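Local coordinates for arylamine n-acetyltransferase (Mycobacterium smegmatis, PDB 1W5R), which catalyses the transfer of an acetyl group, in this family from acetyl-coenzyme A, to the amino nitrogen of arylamines, at residues 6-18 / 57-69. The protein carries 1 engineered substitution. Sequence-based numbering, arbitrary orientation.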
loop_
_atom_site.group_PDB
_atom_site.type_symbol
_atom_site.label_atom_id
_atom_site.label_comp_id
_atom_site.label_asym_id
_atom_site.label_seq_id
_atom_site.Cartn_x
_atom_site.Cartn_y
_atom_site.Cartn_z
ATOM N N MET A 6 19.972 13.920 33.909
ATOM C CA MET A 6 19.017 12.845 33.516
ATOM C C MET A 6 19.733 11.779 32.687
ATOM O O MET A 6 20.949 11.854 32.491
ATOM C CB MET A 6 17.853 13.423 32.706
ATOM C CG MET A 6 17.641 14.916 32.855
ATOM S SD MET A 6 16.180 15.461 31.948
ATOM C CE MET A 6 15.016 15.685 33.291
ATOM N N ASP A 7 18.981 10.790 32.205
ATOM C CA ASP A 7 19.536 9.779 31.308
ATOM C C ASP A 7 19.397 10.229 29.858
ATOM O O ASP A 7 18.591 9.677 29.089
ATOM C CB ASP A 7 18.883 8.405 31.534
ATOM C CG ASP A 7 19.527 7.293 30.697
ATOM O OD1 ASP A 7 20.726 7.403 30.354
ATOM O OD2 ASP A 7 18.825 6.305 30.381
ATOM N N LEU A 8 20.182 11.240 29.484
ATOM C CA LEU A 8 20.183 11.693 28.098
ATOM C C LEU A 8 20.845 10.682 27.177
ATOM O O LEU A 8 20.431 10.532 26.030
ATOM C CB LEU A 8 20.827 13.065 27.942
ATOM C CG LEU A 8 20.010 14.293 28.351
ATOM C CD1 LEU A 8 20.268 15.374 27.337
ATOM C CD2 LEU A 8 18.500 14.040 28.458
ATOM N N GLY A 9 21.863 9.987 27.683
ATOM C CA GLY A 9 22.513 8.904 26.941
ATOM C C GLY A 9 21.535 7.838 26.471
ATOM O O GLY A 9 21.618 7.358 25.337
ATOM N N GLY A 10 20.611 7.467 27.353
ATOM C CA GLY A 10 19.551 6.525 27.019
ATOM C C GLY A 10 18.674 7.091 25.910
ATOM O O GLY A 10 18.389 6.393 24.929
ATOM N N TYR A 11 18.272 8.355 26.052
ATOM C CA TYR A 11 17.422 8.992 25.033
ATOM C C TYR A 11 18.121 9.103 23.688
ATOM O O TYR A 11 17.545 8.761 22.654
ATOM C CB TYR A 11 16.934 10.369 25.476
ATOM C CG TYR A 11 16.186 11.111 24.384
ATOM C CD1 TYR A 11 14.835 10.857 24.135
ATOM C CD2 TYR A 11 16.840 12.058 23.594
ATOM C CE1 TYR A 11 14.160 11.523 23.118
ATOM C CE2 TYR A 11 16.176 12.738 22.584
ATOM C CZ TYR A 11 14.832 12.477 22.358
ATOM O OH TYR A 11 14.178 13.167 21.358
ATOM N N LEU A 12 19.374 9.548 23.714
ATOM C CA LEU A 12 20.140 9.738 22.488
ATOM C C LEU A 12 20.357 8.430 21.744
ATOM O O LEU A 12 20.238 8.391 20.527
ATOM C CB LEU A 12 21.464 10.454 22.773
ATOM C CG LEU A 12 21.285 11.886 23.294
ATOM C CD1 LEU A 12 22.591 12.373 23.938
ATOM C CD2 LEU A 12 20.796 12.864 22.225
ATOM N N THR A 13 20.666 7.361 22.482
ATOM C CA THR A 13 20.750 6.012 21.907
ATOM C C THR A 13 19.414 5.553 21.298
ATOM O O THR A 13 19.379 5.013 20.188
ATOM C CB THR A 13 21.233 4.983 22.953
ATOM O OG1 THR A 13 22.533 5.364 23.414
ATOM C CG2 THR A 13 21.299 3.582 22.351
ATOM N N ARG A 14 18.326 5.786 22.034
ATOM C CA ARG A 14 16.980 5.466 21.587
ATOM C C ARG A 14 16.677 6.085 20.226
ATOM O O ARG A 14 16.049 5.448 19.372
ATOM C CB ARG A 14 15.964 5.951 22.632
ATOM C CG ARG A 14 14.501 5.686 22.275
ATOM C CD ARG A 14 14.116 4.242 22.520
ATOM N NE ARG A 14 12.660 4.098 22.535
ATOM C CZ ARG A 14 11.947 3.459 21.613
ATOM N NH1 ARG A 14 12.536 2.872 20.573
ATOM N NH2 ARG A 14 10.623 3.408 21.731
ATOM N N ILE A 15 17.111 7.327 20.027
ATOM C CA ILE A 15 16.832 8.038 18.768
ATOM C C ILE A 15 17.960 7.954 17.730
ATOM O O ILE A 15 17.870 8.549 16.660
ATOM C CB ILE A 15 16.352 9.500 18.989
ATOM C CG1 ILE A 15 17.473 10.401 19.531
ATOM C CG2 ILE A 15 15.115 9.514 19.912
ATOM C CD1 ILE A 15 17.176 11.893 19.449
ATOM N N GLY A 16 19.007 7.195 18.043
ATOM C CA GLY A 16 20.070 6.930 17.071
ATOM C C GLY A 16 21.102 8.030 16.929
ATOM O O GLY A 16 21.724 8.171 15.869
ATOM N N LEU A 17 21.278 8.809 17.992
ATOM C CA LEU A 17 22.341 9.807 18.072
ATOM C C LEU A 17 23.366 9.393 19.133
ATOM O O LEU A 17 23.109 8.500 19.946
ATOM C CB LEU A 17 21.764 11.193 18.395
ATOM C CG LEU A 17 20.788 11.845 17.411
ATOM C CD1 LEU A 17 20.351 13.196 17.954
ATOM C CD2 LEU A 17 21.389 11.999 16.014
ATOM N N ASP A 18 24.534 10.024 19.115
ATOM C CA ASP A 18 25.551 9.760 20.138
ATOM C C ASP A 18 26.263 11.034 20.570
ATOM O O ASP A 18 26.302 12.018 19.822
ATOM C CB ASP A 18 26.549 8.684 19.679
ATOM C CG ASP A 18 27.065 8.909 18.265
ATOM O OD1 ASP A 18 26.985 10.051 17.754
ATOM O OD2 ASP A 18 27.564 7.930 17.663
ATOM N N ALA A 57 9.549 13.656 34.209
ATOM C CA ALA A 57 10.645 13.103 33.426
ATOM C C ALA A 57 10.876 11.623 33.745
ATOM O O ALA A 57 11.128 10.816 32.853
ATOM C CB ALA A 57 11.928 13.914 33.641
ATOM N N GLU A 58 10.817 11.270 35.028
ATOM C CA GLU A 58 11.036 9.882 35.442
ATOM C C GLU A 58 10.088 8.930 34.729
ATOM O O GLU A 58 10.514 7.905 34.193
ATOM C CB GLU A 58 10.893 9.737 36.972
ATOM C CG GLU A 58 10.858 8.287 37.451
ATOM C CD GLU A 58 10.923 8.137 38.973
ATOM O OE1 GLU A 58 10.743 9.139 39.708
ATOM O OE2 GLU A 58 11.142 6.998 39.434
ATOM N N ALA A 59 8.804 9.285 34.724
ATOM C CA ALA A 59 7.788 8.453 34.103
ATOM C C ALA A 59 7.991 8.375 32.593
ATOM O O ALA A 59 7.886 7.304 32.012
ATOM C CB ALA A 59 6.423 8.989 34.410
ATOM N N LEU A 60 8.261 9.514 31.960
ATOM C CA LEU A 60 8.337 9.533 30.493
ATOM C C LEU A 60 9.602 8.865 29.937
ATOM O O LEU A 60 9.542 8.157 28.924
ATOM C CB LEU A 60 8.168 10.960 29.969
ATOM C CG LEU A 60 6.822 11.600 30.315
ATOM C CD1 LEU A 60 6.726 12.994 29.704
ATOM C CD2 LEU A 60 5.646 10.708 29.866
ATOM N N PHE A 61 10.736 9.081 30.601
ATOM C CA PHE A 61 11.963 8.375 30.217
ATOM C C PHE A 61 11.801 6.870 30.428
ATOM O O PHE A 61 12.166 6.070 29.567
ATOM C CB PHE A 61 13.170 8.898 31.008
ATOM C CG PHE A 61 13.825 10.128 30.419
ATOM C CD1 PHE A 61 13.333 11.405 30.696
ATOM C CD2 PHE A 61 14.970 10.011 29.613
ATOM C CE1 PHE A 61 13.956 12.561 30.167
ATOM C CE2 PHE A 61 15.604 11.159 29.084
ATOM C CZ PHE A 61 15.094 12.430 29.357
ATOM N N ALA A 62 11.213 6.480 31.556
ATOM C CA ALA A 62 11.043 5.064 31.845
ATOM C C ALA A 62 10.244 4.354 30.749
ATOM O O ALA A 62 10.638 3.285 30.279
ATOM C CB ALA A 62 10.410 4.861 33.214
ATOM N N LYS A 63 9.143 4.961 30.316
ATOM C CA LYS A 63 8.300 4.331 29.309
ATOM C C LYS A 63 8.843 4.440 27.878
ATOM O O LYS A 63 8.986 3.435 27.190
ATOM C CB LYS A 63 6.877 4.887 29.373
ATOM C CG LYS A 63 5.935 4.242 28.372
ATOM C CD LYS A 63 4.545 4.842 28.430
ATOM C CE LYS A 63 3.656 4.269 27.349
ATOM N NZ LYS A 63 2.296 4.861 27.382
ATOM N N LEU A 64 9.123 5.660 27.429
ATOM C CA LEU A 64 9.443 5.864 26.011
ATOM C C LEU A 64 10.887 5.542 25.655
ATOM O O LEU A 64 11.205 5.321 24.485
ATOM C CB LEU A 64 9.121 7.291 25.569
ATOM C CG LEU A 64 7.683 7.534 25.111
ATOM C CD1 LEU A 64 6.716 7.351 26.259
ATOM C CD2 LEU A 64 7.561 8.935 24.499
ATOM N N VAL A 65 11.756 5.541 26.663
ATOM C CA VAL A 65 13.159 5.222 26.440
ATOM C C VAL A 65 13.460 3.809 26.952
ATOM O O VAL A 65 13.740 2.914 26.153
ATOM C CB VAL A 65 14.102 6.289 27.046
ATOM C CG1 VAL A 65 15.574 5.866 26.898
ATOM C CG2 VAL A 65 13.830 7.676 26.411
ATOM N N ASP A 66 13.341 3.599 28.261
ATOM C CA ASP A 66 13.806 2.342 28.869
ATOM C C ASP A 66 12.979 1.126 28.478
ATOM O O ASP A 66 13.517 0.022 28.351
ATOM C CB ASP A 66 13.853 2.449 30.397
ATOM C CG ASP A 66 14.813 3.527 30.886
ATOM O OD1 ASP A 66 15.694 3.977 30.115
ATOM O OD2 ASP A 66 14.675 3.933 32.055
ATOM N N ARG A 67 11.675 1.315 28.296
ATOM C CA ARG A 67 10.789 0.188 27.974
ATOM C C ARG A 67 10.493 0.032 26.483
ATOM O O ARG A 67 9.754 -0.878 26.087
ATOM C CB ARG A 67 9.489 0.243 28.794
ATOM C CG ARG A 67 9.733 0.329 30.310
ATOM C CD ARG A 67 8.517 0.042 31.196
ATOM N NE ARG A 67 7.237 0.299 30.563
ATOM C CZ ARG A 67 6.435 1.318 30.844
ATOM N NH1 ARG A 67 6.769 2.221 31.762
ATOM N NH2 ARG A 67 5.289 1.431 30.188
ATOM N N ARG A 68 11.055 0.926 25.665
ATOM C CA ARG A 68 10.929 0.856 24.202
ATOM C C ARG A 68 9.464 0.813 23.749
ATOM O O ARG A 68 9.074 0.083 22.834
ATOM C CB ARG A 68 11.776 -0.289 23.625
ATOM C CG ARG A 68 13.272 -0.092 23.892
ATOM C CD ARG A 68 14.090 -1.319 23.504
ATOM N NE ARG A 68 15.504 -1.166 23.854
ATOM C CZ ARG A 68 16.426 -2.123 23.744
ATOM N NH1 ARG A 68 16.100 -3.330 23.288
ATOM N NH2 ARG A 68 17.683 -1.872 24.099
ATOM N N ARG A 69 8.665 1.609 24.441
ATOM C CA ARG A 69 7.291 1.884 24.066
ATOM C C ARG A 69 7.288 3.222 23.352
ATOM O O ARG A 69 8.257 3.975 23.438
ATOM C CB ARG A 69 6.443 1.995 25.333
ATOM C CG ARG A 69 6.221 0.646 26.062
ATOM C CD ARG A 69 5.198 -0.235 25.370
ATOM N NE ARG A 69 3.953 0.485 25.134
ATOM C CZ ARG A 69 2.974 0.639 26.028
ATOM N NH1 ARG A 69 1.897 1.343 25.697
ATOM N NH2 ARG A 69 3.057 0.093 27.253
HETATM O O HOH W 1 16.214 6.847 30.277
#
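The guanidinium of Arg-14 has CA of Arg-68 over one face, 3.5 Å above its plane, while Leu-64 O and Arg-69 O lie at its edge. Arg-14 NE donates to Leu-64 O at 2.7 Å, almost straight (N-H...O 174°) and in the carbonyl plane. Arg-14 NH2 reaches Arg-69 O at 3.0 Å, from above that carbonyl's plane. A second bond, from Arg-14 NH2 to Leu-64 O, is weak. Arg-14 CG stands anti to the backbone N and the chain bends at chi2 (78°), which carries the group across to carbonyls in the last turn of helix 57-66 and in the loop that follows it.

The Phe-61 ring has Ala-57 O in plane at its edge and Leu-8 CD2 also at the edge, 3.9 Å from Phe-61 CZ. Asp-7 O approaches obliquely, 3.3 Å from Phe-61 CE2; Met-6 SD does so in a Met-aromatic contact, 5.0 Å from the ring centroid, and Tyr-11 CB likewise. Val-65 divides its branches: CG1 rests 3.5 Å from Gly-10 O, whereas CG2 meets the edge of the Tyr-11 ring at CD1. Ile-15 CG2 sits over one face of that ring, offset toward the rim, and Tyr-11 OH is hydrogen-bonded to His-35 ND1 in helix 25-38.

The axes of helices 8-14 and 57-66, 33° apart in direction, approach to 9.5 Å, and side chains join these two helices of the N-terminal helical region of the arylamine N-acetyltransferase fold. At the N-cap of helix 8-14, Asp-7 OD1 accepts from Gly-10 N, and Asp-7 OD2 shares a water with Asp-66 OD1. Because this water donates to both carboxylates, it probably eases their mutual repulsion; at the other end, one arginine grips two carbonyls, the straight NE bond being the directional one, consistent with tying the end of helix 57-66 to helix 8-14.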